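PDB 2O2G: dienelactone hydrolase from Anabaena variabilis, which is probably a hydrolase of the alpha/beta-hydrolase fold, related to dienelactone hydrolases. Local coordinates for residues A[8-13]-A[27-32]; A[35-40]-A[114-119]; A[61-66]-A[217-222]. All blocks are in the same frame, centred on the assembly; numbering follows the deposited sequence. Where two conformers were deposited one is given.

Contact 1. Residues A[8-13]-A[27-32]; sequences HQPQEY and NLVIPN
The Y13 ring meets the other strand at its edge: L28 O lies in the ring plane, 3.8 Å from Y13 CD1, and a water oxygen sits in the same plane. With Y13 CG anti to the carbonyl carbon (chi1 -72°), it stands on the side of the backbone N, whose hydrogen goes to that same L28 O. The ring's outer end is tied back within its own segment, Y13 OH donating to Q11 OE1 at 2.8 Å from above the amide plane (55° out of it). The E12 carboxylate turns to a partner elsewhere, E12 OE2 forming a salt bridge with R54. Y13 and L28 form an antiparallel hydrogen-bonded pair, Y13 N to L28 O and L28 N to Y13 O each 2.8 Å. Beyond it the direct bonding gives way to a water, which donates to Q11 O at 2.6 Å and accepts from I30 N at 2.9 Å. P10 CB then packs on V29 CG1 at 3.7 Å. At the open end of this hairpin, strands 12-19 and 22-29, the water thus stands in for a direct backbone bond where the strands part, and polar pairing beyond Y13 and L28 depends on solvent.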
loop_
_atom_site.group_PDB
_atom_site.type_symbol
_atom_site.label_atom_id
_atom_site.label_comp_id
_atom_site.label_asym_id
_atom_site.label_seq_id
_atom_site.Cartn_x
_atom_site.Cartn_y
_atom_site.Cartn_z
ATOM N N HIS A 8 2.676 0.144 -26.743
ATOM C CA HIS A 8 2.427 1.590 -26.462
ATOM C C HIS A 8 2.130 1.816 -24.982
ATOM O O HIS A 8 3.054 1.854 -24.160
ATOM N N GLN A 9 0.843 1.981 -24.655
ATOM C CA GLN A 9 0.410 2.183 -23.265
ATOM C C GLN A 9 0.514 0.835 -22.538
ATOM O O GLN A 9 0.278 -0.225 -23.136
ATOM C CB GLN A 9 -1.016 2.756 -23.178
ATOM N N PRO A 10 0.859 0.865 -21.246
ATOM C CA PRO A 10 1.081 -0.397 -20.547
ATOM C C PRO A 10 -0.212 -1.225 -20.368
ATOM O O PRO A 10 -1.293 -0.680 -20.213
ATOM C CB PRO A 10 1.695 0.052 -19.224
ATOM C CG PRO A 10 1.168 1.411 -19.000
ATOM C CD PRO A 10 1.029 2.029 -20.362
ATOM N N GLN A 11 -0.071 -2.535 -20.417
ATOM C CA GLN A 11 -1.191 -3.444 -20.352
ATOM C C GLN A 11 -1.508 -3.872 -18.914
ATOM O O GLN A 11 -0.629 -3.987 -18.049
ATOM C CB GLN A 11 -0.852 -4.683 -21.148
ATOM C CG GLN A 11 -0.455 -4.454 -22.613
ATOM C CD GLN A 11 0.334 -5.634 -23.185
ATOM O OE1 GLN A 11 1.269 -6.134 -22.542
ATOM N NE2 GLN A 11 -0.018 -6.060 -24.403
ATOM N N GLU A 12 -2.777 -4.162 -18.684
ATOM C CA GLU A 12 -3.249 -4.555 -17.366
ATOM C C GLU A 12 -3.463 -6.084 -17.424
ATOM O O GLU A 12 -4.151 -6.578 -18.306
ATOM C CB GLU A 12 -4.547 -3.803 -17.153
ATOM C CG GLU A 12 -4.917 -3.536 -15.783
ATOM C CD GLU A 12 -6.237 -2.776 -15.691
ATOM O OE1 GLU A 12 -6.452 -1.727 -16.376
ATOM O OE2 GLU A 12 -7.060 -3.279 -14.928
ATOM N N TYR A 13 -2.810 -6.807 -16.531
ATOM C CA TYR A 13 -2.904 -8.248 -16.457
ATOM C C TYR A 13 -3.683 -8.694 -15.247
ATOM O O TYR A 13 -3.335 -8.358 -14.126
ATOM C CB TYR A 13 -1.523 -8.906 -16.419
ATOM C CG TYR A 13 -0.838 -8.832 -17.743
ATOM C CD1 TYR A 13 -0.165 -7.691 -18.151
ATOM C CD2 TYR A 13 -0.885 -9.902 -18.607
ATOM C CE1 TYR A 13 0.429 -7.643 -19.432
ATOM C CE2 TYR A 13 -0.301 -9.859 -19.836
ATOM C CZ TYR A 13 0.345 -8.737 -20.247
ATOM O OH TYR A 13 0.917 -8.762 -21.512
ATOM N N ASN A 27 -4.321 -7.160 -10.230
ATOM C CA ASN A 27 -4.254 -6.470 -11.502
ATOM C C ASN A 27 -2.804 -5.920 -11.542
ATOM O O ASN A 27 -2.406 -5.047 -10.732
ATOM C CB ASN A 27 -5.405 -5.438 -11.655
ATOM C CG ASN A 27 -6.869 -6.093 -11.719
ATOM O OD1 ASN A 27 -7.086 -7.251 -12.137
ATOM N ND2 ASN A 27 -7.870 -5.286 -11.350
ATOM N N LEU A 28 -2.009 -6.506 -12.456
ATOM C CA LEU A 28 -0.601 -6.182 -12.620
ATOM C C LEU A 28 -0.349 -5.358 -13.850
ATOM O O LEU A 28 -0.778 -5.723 -14.958
ATOM C CB LEU A 28 0.209 -7.480 -12.739
ATOM C CG LEU A 28 1.736 -7.445 -12.897
ATOM C CD1 LEU A 28 2.490 -6.893 -11.674
ATOM C CD2 LEU A 28 2.186 -8.872 -13.206
ATOM N N VAL A 29 0.333 -4.237 -13.665
ATOM C CA VAL A 29 0.749 -3.403 -14.807
ATOM C C VAL A 29 2.252 -3.157 -14.683
ATOM O O VAL A 29 2.703 -2.734 -13.636
ATOM C CB VAL A 29 0.064 -2.019 -14.816
ATOM C CG1 VAL A 29 0.590 -1.184 -15.970
ATOM C CG2 VAL A 29 -1.423 -2.145 -14.910
ATOM N N ILE A 30 3.017 -3.380 -15.756
ATOM C CA ILE A 30 4.475 -3.166 -15.708
ATOM C C ILE A 30 4.906 -2.325 -16.892
ATOM O O ILE A 30 5.061 -2.868 -17.996
ATOM C CB ILE A 30 5.270 -4.497 -15.780
ATOM C CG1 ILE A 30 4.888 -5.432 -14.642
ATOM C CG2 ILE A 30 6.805 -4.206 -15.695
ATOM C CD1 ILE A 30 5.433 -6.842 -14.758
ATOM N N PRO A 31 5.039 -1.004 -16.704
ATOM C CA PRO A 31 5.485 -0.255 -17.894
ATOM C C PRO A 31 6.871 -0.654 -18.375
ATOM O O PRO A 31 7.686 -1.103 -17.592
ATOM C CB PRO A 31 5.526 1.199 -17.408
ATOM C CG PRO A 31 4.705 1.243 -16.114
ATOM C CD PRO A 31 4.814 -0.123 -15.535
ATOM N N ASN A 32 7.142 -0.434 -19.657
ATOM C CA ASN A 32 8.450 -0.747 -20.233
ATOM C C ASN A 32 9.541 -0.018 -19.464
ATOM O O ASN A 32 9.375 1.155 -19.107
ATOM C CB ASN A 32 8.488 -0.351 -21.718
ATOM C CG ASN A 32 7.537 -1.180 -22.568
ATOM O OD1 ASN A 32 7.143 -2.277 -22.175
ATOM N ND2 ASN A 32 7.169 -0.659 -23.743
HETATM O O HOH W 1 1.992 -4.233 -18.277
#

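Contact 2. Residues A[35-40]-A[114-119]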
loop_
_atom_site.group_PDB
_atom_site.type_symbol
_atom_site.label_atom_id
_atom_site.label_comp_id
_atom_site.label_asym_id
_atom_site.label_seq_id
_atom_site.Cartn_x
_atom_site.Cartn_y
_atom_site.Cartn_z
ATOM N N THR A 35 11.639 -0.320 -13.015
ATOM C CA THR A 35 12.582 -0.824 -12.018
ATOM C C THR A 35 11.921 -1.038 -10.632
ATOM O O THR A 35 12.423 -1.828 -9.846
ATOM C CB THR A 35 13.770 0.139 -11.856
ATOM O OG1 THR A 35 13.330 1.358 -11.245
ATOM C CG2 THR A 35 14.389 0.456 -13.205
ATOM N N GLY A 36 10.812 -0.356 -10.348
ATOM C CA GLY A 36 10.120 -0.497 -9.071
ATOM C C GLY A 36 8.696 -0.959 -9.270
ATOM O O GLY A 36 8.119 -0.755 -10.359
ATOM N N ILE A 37 8.152 -1.634 -8.247
ATOM C CA ILE A 37 6.760 -2.027 -8.274
ATOM C C ILE A 37 6.123 -1.660 -6.938
ATOM O O ILE A 37 6.706 -1.890 -5.865
ATOM C CB ILE A 37 6.556 -3.516 -8.606
ATOM C CG1 ILE A 37 5.060 -3.784 -8.878
ATOM C CG2 ILE A 37 7.108 -4.410 -7.516
ATOM C CD1 ILE A 37 4.795 -5.098 -9.575
ATOM N N VAL A 38 4.935 -1.076 -7.036
ATOM C CA VAL A 38 4.166 -0.683 -5.874
ATOM C C VAL A 38 2.990 -1.641 -5.643
ATOM O O VAL A 38 2.065 -1.744 -6.463
ATOM C CB VAL A 38 3.653 0.734 -6.054
ATOM C CG1 VAL A 38 2.819 1.161 -4.843
ATOM C CG2 VAL A 38 4.844 1.673 -6.298
ATOM N N LEU A 39 3.048 -2.343 -4.521
ATOM C CA LEU A 39 1.989 -3.224 -4.107
ATOM C C LEU A 39 1.021 -2.422 -3.226
ATOM O O LEU A 39 1.438 -1.805 -2.229
ATOM C CB LEU A 39 2.560 -4.408 -3.362
ATOM C CG LEU A 39 1.612 -5.516 -2.868
ATOM C CD1 LEU A 39 0.815 -6.249 -3.921
ATOM C CD2 LEU A 39 2.444 -6.518 -2.152
ATOM N N PHE A 40 -0.262 -2.432 -3.598
ATOM C CA PHE A 40 -1.308 -1.685 -2.879
ATOM C C PHE A 40 -2.087 -2.496 -1.852
ATOM O O PHE A 40 -2.565 -3.544 -2.183
ATOM C CB PHE A 40 -2.342 -1.146 -3.866
ATOM C CG PHE A 40 -1.889 0.014 -4.640
ATOM C CD1 PHE A 40 -0.949 -0.133 -5.637
ATOM C CD2 PHE A 40 -2.443 1.275 -4.421
ATOM C CE1 PHE A 40 -0.539 0.954 -6.374
ATOM C CE2 PHE A 40 -2.048 2.353 -5.175
ATOM C CZ PHE A 40 -1.084 2.201 -6.134
ATOM N N LEU A 114 11.953 -6.382 -9.983
ATOM C CA LEU A 114 11.377 -5.126 -9.533
ATOM C C LEU A 114 11.548 -4.855 -8.040
ATOM O O LEU A 114 11.363 -5.748 -7.211
ATOM C CB LEU A 114 9.904 -5.065 -9.934
ATOM C CG LEU A 114 9.626 -5.105 -11.449
ATOM C CD1 LEU A 114 8.156 -5.415 -11.694
ATOM C CD2 LEU A 114 10.035 -3.802 -12.157
ATOM N N LYS A 115 11.886 -3.612 -7.697
ATOM C CA LYS A 115 12.001 -3.225 -6.278
ATOM C C LYS A 115 10.611 -2.951 -5.691
ATOM O O LYS A 115 9.870 -2.056 -6.136
ATOM C CB LYS A 115 12.964 -2.061 -6.056
ATOM C CG LYS A 115 14.450 -2.478 -6.097
ATOM C CD LYS A 115 14.952 -2.760 -7.454
ATOM C CE LYS A 115 16.332 -3.421 -7.428
ATOM N NZ LYS A 115 17.284 -2.704 -6.562
ATOM N N VAL A 116 10.281 -3.703 -4.648
ATOM C CA VAL A 116 8.963 -3.607 -4.076
ATOM C C VAL A 116 8.794 -2.459 -3.106
ATOM O O VAL A 116 9.615 -2.253 -2.216
ATOM C CB VAL A 116 8.510 -4.902 -3.385
ATOM C CG1 VAL A 116 7.134 -4.714 -2.733
ATOM C CG2 VAL A 116 8.452 -6.069 -4.392
ATOM N N GLY A 117 7.693 -1.727 -3.295
ATOM C CA GLY A 117 7.261 -0.685 -2.366
ATOM C C GLY A 117 5.793 -0.937 -2.018
ATOM O O GLY A 117 5.068 -1.567 -2.778
ATOM N N TYR A 118 5.329 -0.396 -0.895
ATOM C CA TYR A 118 3.939 -0.576 -0.504
ATOM C C TYR A 118 3.186 0.752 -0.448
ATOM O O TYR A 118 3.742 1.809 0.001
ATOM C CB TYR A 118 3.802 -1.209 0.884
ATOM C CG TYR A 118 4.316 -2.624 1.120
ATOM C CD1 TYR A 118 4.405 -3.568 0.118
ATOM C CD2 TYR A 118 4.597 -3.027 2.411
ATOM C CE1 TYR A 118 4.840 -4.856 0.396
ATOM C CE2 TYR A 118 5.005 -4.310 2.708
ATOM C CZ TYR A 118 5.124 -5.223 1.718
ATOM O OH TYR A 118 5.552 -6.479 2.081
ATOM N N PHE A 119 1.954 0.712 -0.935
ATOM C CA PHE A 119 1.035 1.845 -0.825
ATOM C C PHE A 119 -0.128 1.317 -0.044
ATOM O O PHE A 119 -0.923 0.541 -0.577
ATOM C CB PHE A 119 0.606 2.423 -2.173
ATOM C CG PHE A 119 -0.311 3.630 -2.036
ATOM C CD1 PHE A 119 -1.681 3.472 -1.819
ATOM C CD2 PHE A 119 0.191 4.916 -2.100
ATOM C CE1 PHE A 119 -2.530 4.609 -1.673
ATOM C CE2 PHE A 119 -0.647 6.055 -1.925
ATOM C CZ PHE A 119 -1.985 5.906 -1.715
#
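F40 and F119 meet at one end of two neighbouring parallel strands, 36-40 and 115-119, in the central sheet of an alpha/beta-hydrolase fold. F119 CB lies over one face of the F40 ring, 4.1 Å from its centroid, a CH-pi contact; the two ring planes stand 40° apart, with F40 CD2 3.5 Å from F119 CD1. An alanine at F119 would keep that CB, but loss of the ring would probably open a gap beside F40 CD2 and CE2 and take away the ring's contacts with V143, R145 and N53. V38 CG1, on the same face of the sheet, packs against F119 CB at 3.7 Å. On the other face I37 and V116 lie side by side, as do L39 and Y118. I37 CG2 takes the position between the backbone N and the carbonyl carbon, where it reaches both L114 CB and V116 CG2 at 3.8 Å. The backbone sets this register in the parallel pattern: I37 bonds to the residues flanking its partner V116, through I37 N to K115 O and G117 N to I37 O, and L39 likewise to G117 and F119 around Y118.

Further out, strand 66-70 bonds to the far edge of 36-40 through A66 and L68. Helix 91-107 packs on I37 and L39, and helix 51-63 on V38 and F40. Y118, beside L39, is fixed at its tip by a hydrogen bond between its OH and T102 OG1.

Contact 3. Residues A[61-66]-A[217-222]; sequences QQAGLA and WFMHYL
L65 projects toward the end of helix 206-221 and fits a hollow walled by F218, M219 and L222. L65 CD1 makes the closest approach of the leucine, 3.6 Å from F218 CB, where the two side chains cross at about a right angle, and it also brushes M219 CG. L65 CD2 meets L222 CD1 more loosely, at 4.2 Å. The third wall is M219, a selenomethionine, whose SE lies 3.8 Å from L65 CG.

M219 is itself the bump in the reverse direction. Its chain bends at chi2 and chi3 (-73° and -66°), and this fold carries SE and CE back beside the end of helix 51-63, with M219 SE 3.6 Å from A63 O and 4.4 Å from A63 CB. The residue was modelled in two conformers, so this flank is less certain than the meeting of L65 with F218 and L222. No hydrogen bond crosses the contact; the fit is mostly apolar, with the A63 carbonyl oxygen against the selenium as the exception.

The backbone between A63 and L65 sets the direction of the bump. G64 has a positive phi of 102° and G64 N bonds to Q61 O at 2.9 Å, as part of a Schellman motif that ends the helix; a side chain at this position would be jammed against the preceding carbonyl oxygen. The chain turns there and delivers L65 to the neighbouring helix before A66 enters strand 66-70.

Behind the hollow, the F218 ring leads away from L65; F218 touches V38, V143 and L60, while L222 rests on V38 and Q140. L60 of helix 51-63 also touches V38, and both helices therefore meet that residue on one face of the central sheet, an arrangement characteristic of the helical layer on one side of an alpha/beta-hydrolase sheet, with the C-terminal helix beside the one that follows strand 36-41.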
loop_
_atom_site.group_PDB
_atom_site.type_symbol
_atom_site.label_atom_id
_atom_site.label_comp_id
_atom_site.label_asym_id
_atom_site.label_seq_id
_atom_site.Cartn_x
_atom_site.Cartn_y
_atom_site.Cartn_z
ATOM N N GLN A 61 1.998 4.531 -12.700
ATOM C CA GLN A 61 2.305 3.934 -14.024
ATOM C C GLN A 61 2.834 4.982 -15.005
ATOM O O GLN A 61 3.764 4.728 -15.759
ATOM C CB GLN A 61 1.060 3.286 -14.610
ATOM C CG GLN A 61 0.575 2.037 -13.871
ATOM C CD GLN A 61 -0.875 1.731 -14.142
ATOM O OE1 GLN A 61 -1.442 2.159 -15.152
ATOM N NE2 GLN A 61 -1.493 0.991 -13.245
ATOM N N GLN A 62 2.181 6.137 -15.042
ATOM C CA GLN A 62 2.564 7.243 -15.915
ATOM C C GLN A 62 3.978 7.761 -15.610
ATOM O O GLN A 62 4.643 8.281 -16.482
ATOM C CB GLN A 62 1.546 8.386 -15.798
ATOM C CG GLN A 62 0.230 8.150 -16.597
ATOM C CD GLN A 62 -0.908 9.173 -16.307
ATOM O OE1 GLN A 62 -0.808 10.046 -15.428
ATOM N NE2 GLN A 62 -2.005 9.044 -17.061
ATOM N N ALA A 63 4.421 7.638 -14.359
ATOM C CA ALA A 63 5.762 8.026 -14.000
ATOM C C ALA A 63 6.749 6.887 -14.315
ATOM O O ALA A 63 7.949 7.080 -14.200
ATOM C CB ALA A 63 5.819 8.443 -12.532
ATOM N N GLY A 64 6.247 5.703 -14.688
ATOM C CA GLY A 64 7.093 4.553 -15.062
ATOM C C GLY A 64 7.268 3.466 -14.007
ATOM O O GLY A 64 8.188 2.650 -14.110
ATOM N N LEU A 65 6.409 3.478 -12.978
ATOM C CA LEU A 65 6.391 2.470 -11.937
ATOM C C LEU A 65 5.389 1.387 -12.233
ATOM O O LEU A 65 4.263 1.681 -12.681
ATOM C CB LEU A 65 5.973 3.082 -10.604
ATOM C CG LEU A 65 7.044 3.928 -9.902
ATOM C CD1 LEU A 65 6.413 4.900 -8.905
ATOM C CD2 LEU A 65 8.114 3.029 -9.236
ATOM N N ALA A 66 5.794 0.147 -11.959
ATOM C CA ALA A 66 4.902 -0.993 -12.054
ATOM C C ALA A 66 3.975 -0.928 -10.878
ATOM O O ALA A 66 4.321 -0.326 -9.851
ATOM C CB ALA A 66 5.680 -2.307 -12.004
ATOM N N TRP A 217 8.035 9.863 -3.957
ATOM C CA TRP A 217 8.646 8.984 -2.972
ATOM C C TRP A 217 9.121 7.675 -3.573
ATOM O O TRP A 217 10.283 7.272 -3.356
ATOM C CB TRP A 217 7.674 8.705 -1.826
ATOM C CG TRP A 217 8.266 8.104 -0.586
ATOM C CD1 TRP A 217 8.226 6.793 -0.213
ATOM C CD2 TRP A 217 8.917 8.801 0.487
ATOM N NE1 TRP A 217 8.841 6.628 0.980
ATOM C CE2 TRP A 217 9.268 7.841 1.450
ATOM C CE3 TRP A 217 9.245 10.145 0.718
ATOM C CZ2 TRP A 217 9.928 8.171 2.647
ATOM C CZ3 TRP A 217 9.893 10.482 1.884
ATOM C CH2 TRP A 217 10.221 9.488 2.858
ATOM N N PHE A 218 8.227 7.006 -4.296
ATOM C CA PHE A 218 8.549 5.690 -4.890
ATOM C C PHE A 218 9.616 5.820 -5.959
ATOM O O PHE A 218 10.513 4.969 -6.082
ATOM C CB PHE A 218 7.275 5.041 -5.457
ATOM C CG PHE A 218 6.302 4.583 -4.401
ATOM C CD1 PHE A 218 6.722 3.803 -3.344
ATOM C CD2 PHE A 218 4.958 4.897 -4.487
ATOM C CE1 PHE A 218 5.830 3.341 -2.424
ATOM C CE2 PHE A 218 4.059 4.417 -3.546
ATOM C CZ PHE A 218 4.496 3.679 -2.516
HETATM N N MSE A 219 9.555 6.887 -6.757
HETATM C CA MSE A 219 10.571 7.060 -7.783
HETATM C C MSE A 219 11.954 7.186 -7.162
HETATM O O MSE A 219 12.941 6.623 -7.676
HETATM C CB MSE A 219 10.216 8.242 -8.682
HETATM C CG MSE A 219 9.017 7.929 -9.547
HETATM SE SE MSE A 219 9.507 6.680 -10.931
HETATM C CE MSE A 219 10.646 7.903 -11.762
ATOM N N HIS A 220 12.042 7.884 -6.053
ATOM C CA HIS A 220 13.342 8.040 -5.396
ATOM C C HIS A 220 13.852 6.759 -4.757
ATOM O O HIS A 220 15.023 6.410 -4.941
ATOM C CB HIS A 220 13.300 9.108 -4.320
ATOM C CG HIS A 220 14.606 9.284 -3.615
ATOM N ND1 HIS A 220 15.718 9.820 -4.234
ATOM C CD2 HIS A 220 14.988 8.984 -2.351
ATOM C CE1 HIS A 220 16.725 9.846 -3.380
ATOM N NE2 HIS A 220 16.306 9.350 -2.228
ATOM N N TYR A 221 12.985 6.087 -3.997
ATOM C CA TYR A 221 13.370 4.903 -3.237
ATOM C C TYR A 221 13.289 3.547 -3.940
ATOM O O TYR A 221 13.897 2.623 -3.463
ATOM C CB TYR A 221 12.616 4.838 -1.887
ATOM C CG TYR A 221 13.054 5.888 -0.911
ATOM C CD1 TYR A 221 14.290 5.805 -0.305
ATOM C CD2 TYR A 221 12.230 6.952 -0.565
ATOM C CE1 TYR A 221 14.720 6.748 0.568
ATOM C CE2 TYR A 221 12.653 7.913 0.325
ATOM C CZ TYR A 221 13.907 7.805 0.896
ATOM O OH TYR A 221 14.365 8.745 1.795
ATOM N N LEU A 222 12.578 3.413 -5.056
ATOM C CA LEU A 222 12.477 2.096 -5.736
ATOM C C LEU A 222 13.380 2.006 -6.964
ATOM O O LEU A 222 12.972 1.545 -8.055
ATOM C CB LEU A 222 11.032 1.794 -6.116
ATOM C CG LEU A 222 10.050 1.710 -4.961
ATOM C CD1 LEU A 222 8.681 1.300 -5.461
ATOM C CD2 LEU A 222 10.560 0.728 -3.898
#

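How the contacts relate
Strand 66-70 joins the three contacts. It lies between the hairpin of contact 1 and strand 36-41 of contact 2, and A66 from contact 3 is its first residue: A66 N to G36 O and A66 O to V38 N, both 3.0 Å, are probable hydrogen bonds. Contacts 2 and 3 have centres about 8 Å apart; the centre of contact 1 is about 14 Å from each. P31 CD rests 3.4 Å from L65 O, and L28 CD1 meets I37 CD1 at 3.6 Å. Contact 2 adjoins the probable active site: strand 115-121 runs into what looks like a nucleophile elbow carrying S122, whose probable triad partners are H199 and D171, and F119 touches that elbow.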